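Local coordinates for protein probable transcriptional regulator (Vibrio vulnificus, PDB 4GHJ) that probably binds DNA and regulates transcription as a helix-turn-helix protein of the XRE-like family, at residues Ile37-Arg40 with Leu41-Arg45; Ile61-Lys64 with Thr65-Ala69; Ile78-Ala81 with Ile82-Leu86; Glu90-Asp93 with Leu94-Pro97. All blocks are in the same frame, centred on the assembly; numbering follows the deposited sequence. Where two conformers were deposited one is given.

Contact 1 of 4, residues Ile37-Arg40 with Leu41-Arg45; sequences IGDR and LKQAR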
loop_
_atom_site.group_PDB
_atom_site.type_symbol
_atom_site.label_atom_id
_atom_site.label_comp_id
_atom_site.label_asym_id
_atom_site.label_seq_id
_atom_site.Cartn_x
_atom_site.Cartn_y
_atom_site.Cartn_z
ATOM N N ILE B 37 -2.704 -9.132 -2.204
ATOM C CA ILE B 37 -3.451 -7.903 -1.884
ATOM C C ILE B 37 -4.383 -7.573 -3.055
ATOM O O ILE B 37 -5.520 -7.173 -2.854
ATOM C CB ILE B 37 -2.520 -6.713 -1.528
ATOM C CG1 ILE B 37 -1.853 -6.981 -0.174
ATOM C CG2 ILE B 37 -3.303 -5.398 -1.466
ATOM C CD1 ILE B 37 -0.783 -5.996 0.194
ATOM N N GLY B 38 -3.907 -7.770 -4.282
ATOM C CA GLY B 38 -4.757 -7.578 -5.460
ATOM C C GLY B 38 -6.017 -8.439 -5.372
ATOM O O GLY B 38 -7.122 -7.961 -5.606
ATOM N N ASP B 39 -5.846 -9.712 -5.027
ATOM C CA ASP B 39 -6.956 -10.645 -4.907
ATOM C C ASP B 39 -7.915 -10.246 -3.777
ATOM O O ASP B 39 -9.134 -10.412 -3.887
ATOM C CB ASP B 39 -6.425 -12.052 -4.702
ATOM C CG ASP B 39 -7.472 -13.103 -4.908
ATOM O OD1 ASP B 39 -8.337 -12.938 -5.803
ATOM O OD2 ASP B 39 -7.395 -14.137 -4.208
ATOM N N ARG B 40 -7.366 -9.685 -2.706
ATOM C CA ARG B 40 -8.203 -9.192 -1.580
ATOM C C ARG B 40 -9.027 -7.982 -2.011
ATOM O O ARG B 40 -10.205 -7.832 -1.628
ATOM C CB ARG B 40 -7.332 -8.839 -0.373
ATOM C CG ARG B 40 -6.615 -10.026 0.269
ATOM C CD ARG B 40 -5.694 -9.550 1.417
ATOM N NE ARG B 40 -4.741 -10.563 1.880
ATOM C CZ ARG B 40 -3.786 -10.332 2.783
ATOM N NH1 ARG B 40 -3.662 -9.130 3.353
ATOM N NH2 ARG B 40 -2.943 -11.302 3.121
ATOM N N LEU B 41 -8.433 -7.124 -2.848
ATOM C CA LEU B 41 -9.148 -5.951 -3.353
ATOM C C LEU B 41 -10.298 -6.439 -4.234
ATOM O O LEU B 41 -11.410 -5.914 -4.151
ATOM C CB LEU B 41 -8.224 -5.005 -4.139
ATOM C CG LEU B 41 -7.197 -4.108 -3.428
ATOM C CD1 LEU B 41 -6.256 -3.465 -4.484
ATOM C CD2 LEU B 41 -7.869 -3.014 -2.591
ATOM N N LYS B 42 -10.011 -7.419 -5.105
ATOM C CA LYS B 42 -11.038 -8.020 -5.958
ATOM C C LYS B 42 -12.208 -8.599 -5.134
ATOM O O LYS B 42 -13.367 -8.315 -5.444
ATOM C CB LYS B 42 -10.442 -9.105 -6.867
ATOM C CG LYS B 42 -11.453 -9.905 -7.677
ATOM C CD LYS B 42 -10.765 -10.980 -8.539
ATOM C CE LYS B 42 -11.785 -11.752 -9.340
ATOM N NZ LYS B 42 -11.195 -12.958 -9.955
ATOM N N GLN B 43 -11.916 -9.396 -4.116
ATOM C CA GLN B 43 -12.993 -10.009 -3.316
ATOM C C GLN B 43 -13.760 -8.984 -2.454
ATOM O O GLN B 43 -14.952 -9.165 -2.195
ATOM C CB GLN B 43 -12.469 -11.175 -2.486
ATOM C CG GLN B 43 -11.839 -12.291 -3.335
ATOM C CD GLN B 43 -12.785 -12.857 -4.418
ATOM O OE1 GLN B 43 -14.005 -12.915 -4.244
ATOM N NE2 GLN B 43 -12.204 -13.311 -5.515
ATOM N N ALA B 44 -13.088 -7.919 -2.017
ATOM C CA ALA B 44 -13.770 -6.836 -1.275
ATOM C C ALA B 44 -14.786 -6.167 -2.221
ATOM O O ALA B 44 -15.909 -5.875 -1.840
ATOM C CB ALA B 44 -12.761 -5.811 -0.727
ATOM N N ARG B 45 -14.380 -5.946 -3.474
ATOM C CA ARG B 45 -15.252 -5.358 -4.490
ATOM C C ARG B 45 -16.473 -6.234 -4.814
ATOM O O ARG B 45 -17.613 -5.738 -4.936
ATOM C CB ARG B 45 -14.437 -5.104 -5.768
ATOM C CG ARG B 45 -15.276 -4.709 -6.945
ATOM C CD ARG B 45 -14.469 -4.433 -8.187
ATOM N NE ARG B 45 -13.758 -5.599 -8.728
ATOM C CZ ARG B 45 -14.298 -6.549 -9.491
ATOM N NH1 ARG B 45 -15.597 -6.536 -9.799
ATOM N NH2 ARG B 45 -13.534 -7.537 -9.960
#
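This contact joins two successive turns in the middle of helix 30-47, the first helix of the modelled chain. The backbone of the two segments forms four regular i to i+4 hydrogen bonds. L41 N gives its hydrogen to I37 O at 2.9 Å, K42 N to G38 O at 3.0 Å, Q43 N to D39 O at 3.0 Å and A44 N to R40 O at 2.9 Å. On the buried side, the L41 side chain leans back over the preceding turn. Its CG sits beside the backbone N (chi1 -74°), which brings CG to 3.5 Å from I37 O.

The outer side is polar. D39 has CG opposite its backbone N (chi1 -166°), and this turns the carboxylate toward the following turn. OD1 of D39 lies 5.0 Å from NZ of K42, near but not in contact. It is 3.9 Å from NE2 of Q43 in one of two deposited conformers of that residue, so this last approach is doubtful.

The extended R40 arm leaves the turn altogether. Its NH2 makes a salt bridge to E36, and its NH1 is hydrogen-bonded to I92 O and F95 O of the second subunit. L41 packs on I96 of that subunit. I37 and L41 also pack on M79 and L83 of helix 76-85 in their own chain. The apolar groups thus lie between that helix and the second subunit, which the R40 guanidinium also meets, while D39 and K42 probably attract each other weakly through charge at the surface.

Contact 2 of 4, residues Ile61-Lys64 with Thr65-Ala69; sequences IARK and TVLNA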
loop_
_atom_site.group_PDB
_atom_site.type_symbol
_atom_site.label_atom_id
_atom_site.label_comp_id
_atom_site.label_asym_id
_atom_site.label_seq_id
_atom_site.Cartn_x
_atom_site.Cartn_y
_atom_site.Cartn_z
ATOM N N ILE B 61 -11.101 7.269 -11.760
ATOM C CA ILE B 61 -9.915 6.755 -12.441
ATOM C C ILE B 61 -10.319 5.829 -13.593
ATOM O O ILE B 61 -11.506 5.535 -13.790
ATOM C CB ILE B 61 -8.972 6.010 -11.456
ATOM C CG1 ILE B 61 -9.655 4.749 -10.881
ATOM C CG2 ILE B 61 -8.529 6.956 -10.326
ATOM C CD1 ILE B 61 -8.829 4.027 -9.812
ATOM N N ALA B 62 -9.327 5.368 -14.348
ATOM C CA ALA B 62 -9.575 4.479 -15.478
ATOM C C ALA B 62 -9.894 3.064 -15.028
ATOM O O ALA B 62 -9.387 2.579 -14.004
ATOM C CB ALA B 62 -8.374 4.454 -16.415
ATOM N N ARG B 63 -10.722 2.401 -15.815
ATOM C CA ARG B 63 -11.063 1.013 -15.569
ATOM C C ARG B 63 -9.804 0.139 -15.555
ATOM O O ARG B 63 -9.648 -0.732 -14.695
ATOM C CB ARG B 63 -12.009 0.507 -16.643
ATOM C CG ARG B 63 -12.457 -0.923 -16.419
ATOM C CD ARG B 63 -13.388 -1.404 -17.506
ATOM N NE ARG B 63 -13.950 -2.719 -17.178
ATOM C CZ ARG B 63 -13.360 -3.894 -17.413
ATOM N NH1 ARG B 63 -12.166 -3.956 -17.991
ATOM N NH2 ARG B 63 -13.976 -5.022 -17.067
ATOM N N LYS B 64 -8.900 0.377 -16.501
ATOM C CA LYS B 64 -7.702 -0.443 -16.581
ATOM C C LYS B 64 -6.855 -0.300 -15.310
ATOM O O LYS B 64 -6.146 -1.217 -14.933
ATOM C CB LYS B 64 -6.891 -0.123 -17.840
ATOM C CG LYS B 64 -5.673 -1.045 -18.057
ATOM C CD LYS B 64 -5.123 -0.980 -19.491
ATOM C CE LYS B 64 -4.449 0.353 -19.842
ATOM N NZ LYS B 64 -3.169 0.574 -19.099
ATOM N N THR B 65 -6.936 0.852 -14.653
ATOM C CA THR B 65 -6.149 1.086 -13.443
ATOM C C THR B 65 -6.642 0.170 -12.331
ATOM O O THR B 65 -5.845 -0.368 -11.561
ATOM C CB THR B 65 -6.219 2.566 -13.053
ATOM O OG1 THR B 65 -5.759 3.349 -14.168
ATOM C CG2 THR B 65 -5.378 2.862 -11.842
ATOM N N VAL B 66 -7.956 -0.044 -12.280
ATOM C CA VAL B 66 -8.554 -0.932 -11.280
ATOM C C VAL B 66 -8.203 -2.394 -11.615
ATOM O O VAL B 66 -7.863 -3.194 -10.739
ATOM C CB VAL B 66 -10.090 -0.735 -11.196
ATOM C CG1 VAL B 66 -10.745 -1.807 -10.281
ATOM C CG2 VAL B 66 -10.409 0.670 -10.732
ATOM N N LEU B 67 -8.295 -2.732 -12.894
ATOM C CA LEU B 67 -7.982 -4.082 -13.367
ATOM C C LEU B 67 -6.545 -4.456 -12.978
ATOM O O LEU B 67 -6.312 -5.528 -12.403
ATOM C CB LEU B 67 -8.227 -4.145 -14.876
ATOM C CG LEU B 67 -8.032 -5.456 -15.651
ATOM C CD1 LEU B 67 -8.730 -5.357 -17.035
ATOM C CD2 LEU B 67 -6.572 -5.765 -15.821
ATOM N N ASN B 68 -5.595 -3.549 -13.242
ATOM C CA ASN B 68 -4.213 -3.766 -12.867
ATOM C C ASN B 68 -3.992 -3.870 -11.367
ATOM O O ASN B 68 -3.155 -4.652 -10.930
ATOM C CB ASN B 68 -3.295 -2.670 -13.444
ATOM C CG ASN B 68 -3.101 -2.799 -14.951
ATOM O OD1 ASN B 68 -3.269 -3.872 -15.500
ATOM N ND2 ASN B 68 -2.737 -1.700 -15.620
ATOM N N ALA B 69 -4.734 -3.079 -10.582
ATOM C CA ALA B 69 -4.611 -3.101 -9.136
ATOM C C ALA B 69 -5.012 -4.463 -8.561
ATOM O O ALA B 69 -4.396 -4.972 -7.610
ATOM C CB ALA B 69 -5.460 -1.964 -8.506
HETATM O O HOH W 1 -6.414 5.959 -13.958
#
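The flat groups here are the guanidinium of R63 and the amide of N68. The R63 guanidinium is approached at a slant by L67 CD1, which lies 3.8 Å from NH1 of R63. The N68 amide has K64 O over one of its faces, 3.4 Å from N68 CG. K64 CG lies above that same face, displaced past ND2 and 3.9 Å from it. The carbonyl of K64 also receives N68 N-H at 2.9 Å in a nearly straight bond (168°).

The segments run from I61 and the N-cap residue A62 through helix 63-69. A62 O takes only weak bonds from T65 N and V66 N. A water adds a second link: it accepts from A62 N and is hydrogen-bonded to OG1 of T65 at 2.7 Å. I61 lies just ahead of the helix. Its CG1 takes the crowded position between backbone N and carbonyl carbon (chi1 64°), and CD1 of I61 meets CG2 of V66 at 3.8 Å, the two side chains crossing at about a right angle.

V66 continues onto Q52 and A56 of helix 52-59. Helices 52-59 and 63-69 are consistent with the helix-turn-helix pair, the second probably being the recognition helix. At its N-terminal end I61 packs on V66 and the water ties A62 to T65 across the first turn, while the bonds to A62 O remain weak.

Contact 3 of 4, residues Ile78-Ala81 with Ile82-Leu86; sequences IMIA and ILMAL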
loop_
_atom_site.group_PDB
_atom_site.type_symbol
_atom_site.label_atom_id
_atom_site.label_comp_id
_atom_site.label_asym_id
_atom_site.label_seq_id
_atom_site.Cartn_x
_atom_site.Cartn_y
_atom_site.Cartn_z
ATOM N N ILE B 78 -3.311 5.351 -5.560
ATOM C CA ILE B 78 -4.392 4.728 -6.320
ATOM C C ILE B 78 -5.051 3.621 -5.515
ATOM O O ILE B 78 -6.274 3.480 -5.562
ATOM C CB ILE B 78 -3.895 4.169 -7.661
ATOM C CG1 ILE B 78 -3.375 5.307 -8.549
ATOM C CG2 ILE B 78 -5.010 3.314 -8.328
ATOM C CD1 ILE B 78 -4.333 6.459 -8.755
HETATM N N MSE B 79 -4.250 2.848 -4.772
HETATM C CA MSE B 79 -4.794 1.819 -3.896
HETATM C C MSE B 79 -5.716 2.462 -2.840
HETATM O O MSE B 79 -6.802 1.953 -2.585
HETATM C CB MSE B 79 -3.705 0.988 -3.212
HETATM C CG MSE B 79 -4.273 -0.205 -2.425
HETATM SE SE MSE B 79 -2.930 -1.336 -1.581
HETATM C CE MSE B 79 -2.354 -0.097 -0.161
ATOM N N ILE B 80 -5.288 3.598 -2.289
ATOM C CA ILE B 80 -6.072 4.344 -1.283
ATOM C C ILE B 80 -7.396 4.847 -1.871
ATOM O O ILE B 80 -8.435 4.734 -1.227
ATOM C CB ILE B 80 -5.248 5.476 -0.658
ATOM C CG1 ILE B 80 -4.110 4.879 0.177
ATOM C CG2 ILE B 80 -6.138 6.393 0.190
ATOM C CD1 ILE B 80 -3.061 5.894 0.686
ATOM N N ALA B 81 -7.352 5.390 -3.085
ATOM C CA ALA B 81 -8.559 5.825 -3.797
ATOM C C ALA B 81 -9.535 4.666 -3.989
ATOM O O ALA B 81 -10.740 4.859 -3.887
ATOM C CB ALA B 81 -8.197 6.426 -5.147
ATOM N N ILE B 82 -9.013 3.475 -4.305
ATOM C CA ILE B 82 -9.845 2.264 -4.466
ATOM C C ILE B 82 -10.462 1.877 -3.132
ATOM O O ILE B 82 -11.662 1.583 -3.073
ATOM C CB ILE B 82 -9.063 1.101 -5.115
ATOM C CG1 ILE B 82 -8.672 1.487 -6.554
ATOM C CG2 ILE B 82 -9.870 -0.228 -5.113
ATOM C CD1 ILE B 82 -7.786 0.422 -7.303
ATOM N N LEU B 83 -9.669 1.904 -2.059
ATOM C CA LEU B 83 -10.199 1.639 -0.713
ATOM C C LEU B 83 -11.316 2.634 -0.331
ATOM O O LEU B 83 -12.322 2.237 0.292
ATOM C CB LEU B 83 -9.109 1.672 0.342
ATOM C CG LEU B 83 -8.056 0.568 0.326
ATOM C CD1 LEU B 83 -6.974 0.897 1.359
ATOM C CD2 LEU B 83 -8.677 -0.774 0.589
HETATM N N MSE B 84 -11.121 3.903 -0.675
HETATM C CA MSE B 84 -12.121 4.949 -0.406
HETATM C C MSE B 84 -13.430 4.660 -1.168
HETATM O O MSE B 84 -14.519 4.814 -0.622
HETATM C CB MSE B 84 -11.561 6.320 -0.794
HETATM C CG MSE B 84 -10.386 6.798 0.081
HETATM SE SE MSE B 84 -9.526 8.401 -0.613
HETATM C CE MSE B 84 -11.062 9.594 -0.592
ATOM N N ALA B 85 -13.305 4.220 -2.423
ATOM C CA ALA B 85 -14.471 3.844 -3.249
ATOM C C ALA B 85 -15.237 2.657 -2.632
ATOM O O ALA B 85 -16.422 2.590 -2.756
ATOM C CB ALA B 85 -14.041 3.522 -4.691
ATOM N N LEU B 86 -14.538 1.745 -1.956
ATOM C CA LEU B 86 -15.151 0.592 -1.299
ATOM C C LEU B 86 -15.545 0.871 0.172
ATOM O O LEU B 86 -16.000 -0.027 0.877
ATOM C CB LEU B 86 -14.175 -0.590 -1.347
ATOM C CG LEU B 86 -13.748 -1.070 -2.727
ATOM C CD1 LEU B 86 -12.622 -2.099 -2.622
ATOM C CD2 LEU B 86 -14.940 -1.641 -3.471
#
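This is a local contact between successive turns of helix 76-85, where I78 and I80 meet I82 and the selenomethionine M84. The helix is the last in the chain and packs against the helix-turn-helix part of an XRE-like fold. Four i to i+4 backbone bonds hold the turns together, each 2.9 to 3.0 Å from N to O: I82 N to I78 O, L83 N to M79 O, M84 N to I80 O and A85 N to A81 O.

Two apolar pairs lie on different sides of the helix. I78 and I82 face the helix-turn-helix: I82 touches V55 and A69, and I78 touches T65. I80 and M84 look to the other subunit, where I80 packs on L33 of the second subunit. M84 was deposited in two conformers, so its side-chain contacts are doubtful. In the one given, CG of M84 sits beside the backbone N (chi1 -67°), which brings SE to 4.0 Å from CG2 of I80, and the side chain lies on V28 of the second subunit.

M79, also a selenomethionine, and L83 fill a third side, where they reach I37 and L41 of helix 30-47. The turns thus have apolar neighbours in both the chain and the dimer.

The first torsion of I82 (chi1 -65°) sets CG1 beside its own backbone N, and the methylene comes back to 3.3 Å from I78 O. Beyond it, CD1 of I82 meets CG2 of I78 at 4.1 Å.

Contact 4 of 4, residues Glu90-Asp93 with Leu94-Pro97; sequences EQID and LFIP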
loop_
_atom_site.group_PDB
_atom_site.type_symbol
_atom_site.label_atom_id
_atom_site.label_comp_id
_atom_site.label_asym_id
_atom_site.label_seq_id
_atom_site.Cartn_x
_atom_site.Cartn_y
_atom_site.Cartn_z
ATOM N N GLU B 90 -10.127 3.128 6.279
ATOM C CA GLU B 90 -9.456 2.834 7.572
ATOM C C GLU B 90 -8.577 1.574 7.561
ATOM O O GLU B 90 -7.653 1.436 8.372
ATOM C CB GLU B 90 -10.464 2.705 8.705
ATOM C CG GLU B 90 -11.293 3.949 8.996
ATOM C CD GLU B 90 -12.267 3.740 10.160
ATOM O OE1 GLU B 90 -11.959 2.920 11.060
ATOM O OE2 GLU B 90 -13.325 4.412 10.193
ATOM N N GLN B 91 -8.864 0.650 6.647
ATOM C CA GLN B 91 -8.039 -0.540 6.496
ATOM C C GLN B 91 -6.575 -0.174 6.209
ATOM O O GLN B 91 -5.692 -0.977 6.469
ATOM C CB GLN B 91 -8.579 -1.430 5.378
ATOM C CG GLN B 91 -9.883 -2.122 5.731
ATOM C CD GLN B 91 -9.682 -3.240 6.744
ATOM O OE1 GLN B 91 -8.867 -4.167 6.544
ATOM N NE2 GLN B 91 -10.420 -3.162 7.843
ATOM N N ILE B 92 -6.306 1.033 5.690
ATOM C CA ILE B 92 -4.917 1.421 5.400
ATOM C C ILE B 92 -4.082 1.385 6.684
ATOM O O ILE B 92 -2.873 1.178 6.632
ATOM C CB ILE B 92 -4.792 2.804 4.666
ATOM C CG1 ILE B 92 -3.409 2.946 3.993
ATOM C CG2 ILE B 92 -5.074 3.978 5.617
ATOM C CD1 ILE B 92 -3.132 1.949 2.807
ATOM N N ASP B 93 -4.733 1.564 7.830
ATOM C CA ASP B 93 -4.048 1.505 9.144
ATOM C C ASP B 93 -3.563 0.083 9.508
ATOM O O ASP B 93 -2.789 -0.087 10.471
ATOM C CB ASP B 93 -4.945 2.036 10.238
ATOM C CG ASP B 93 -5.231 3.534 10.113
ATOM O OD1 ASP B 93 -4.651 4.265 9.263
ATOM O OD2 ASP B 93 -6.066 3.979 10.898
ATOM N N LEU B 94 -4.042 -0.926 8.770
ATOM C CA LEU B 94 -3.569 -2.312 8.914
ATOM C C LEU B 94 -2.455 -2.609 7.843
ATOM O O LEU B 94 -1.838 -3.682 7.858
ATOM C CB LEU B 94 -4.738 -3.301 8.807
ATOM C CG LEU B 94 -5.947 -2.984 9.720
ATOM C CD1 LEU B 94 -7.077 -4.015 9.584
ATOM C CD2 LEU B 94 -5.504 -2.933 11.141
ATOM N N PHE B 95 -2.241 -1.681 6.913
ATOM C CA PHE B 95 -1.167 -1.812 5.922
ATOM C C PHE B 95 0.105 -1.225 6.565
ATOM O O PHE B 95 1.149 -1.870 6.587
ATOM C CB PHE B 95 -1.536 -1.118 4.609
ATOM C CG PHE B 95 -0.501 -1.271 3.526
ATOM C CD1 PHE B 95 -0.284 -2.500 2.924
ATOM C CD2 PHE B 95 0.234 -0.174 3.090
ATOM C CE1 PHE B 95 0.674 -2.643 1.931
ATOM C CE2 PHE B 95 1.185 -0.306 2.085
ATOM C CZ PHE B 95 1.405 -1.541 1.509
ATOM N N ILE B 96 0.004 0.000 7.080
ATOM C CA ILE B 96 1.092 0.608 7.853
ATOM C C ILE B 96 0.457 1.316 9.049
ATOM O O ILE B 96 -0.126 2.404 8.889
ATOM C CB ILE B 96 1.994 1.606 7.080
ATOM C CG1 ILE B 96 2.633 0.967 5.860
ATOM C CG2 ILE B 96 3.120 2.053 7.974
ATOM C CD1 ILE B 96 3.705 1.844 5.237
ATOM N N PRO B 97 0.548 0.719 10.253
ATOM C CA PRO B 97 -0.035 1.397 11.403
ATOM C C PRO B 97 0.628 2.726 11.793
ATOM O O PRO B 97 1.764 3.024 11.403
ATOM C CB PRO B 97 0.149 0.381 12.558
ATOM C CG PRO B 97 0.464 -0.941 11.899
ATOM C CD PRO B 97 1.178 -0.561 10.629
#
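L94 opens the second segment by binding back to Q91: its N donates to Q91 O at 2.8 Å, from well above the carbonyl plane. Its side chain turns the same way, and CD1 of L94 lies 3.5 Å from OE1 of Q91. The chain of Q91 bends at its second torsion (chi2 -72°), which folds the amide over toward that methyl.

F95 comes next. Its N donates to I92 O at 2.9 Å, again from above the carbonyl plane. CB of F95 touches CD1 of I92 at 3.9 Å. The CG1 branch of I92 lies opposite the backbone N (chi1 -162°), and a bend at the next torsion (chi2 66°) carries CD1 round to F95. I96 N also donates to I92 O, at 3.1 Å and nearly along the C=O axis, so two N-H groups grip this one oxygen. P97 has no N-H to offer. Its CA instead makes a CH...O contact with D93 O at 3.3 Å.

The polar ends bond to the second subunit. OE1 of Q91 accepts from I96 N of that subunit, and OD1 of D93 makes a salt bridge to R40 of that subunit. F95 has two conformers, so its meeting with F95 of the second subunit is doubtful. Backbone bonds of i to i+3 and i to i+4 type thus turn the chain, and Q91 and D93 within the turn, with I96 after them, all face the second subunit.

Overall arrangement
The four contacts follow one another along the chain without overlap. Contact 1 lies on helix 30-47, contact 2 on helix 63-69, contact 3 on helix 76-85 and contact 4 in the loop beyond it. Contact 3 is central by distance: its centre is about 11 Å from those of contacts 1 and 2 and about 12 Å from that of contact 4. Contacts 1 and 3 each touch the other three. Contacts 2 and 4 lie on opposite sides of the chain's centre, with centres about 22 Å apart. Contacts 1, 3 and 4 touch the second subunit; contact 2 does not. The probable DNA-reading helix is thus kept apart from the dimer interface.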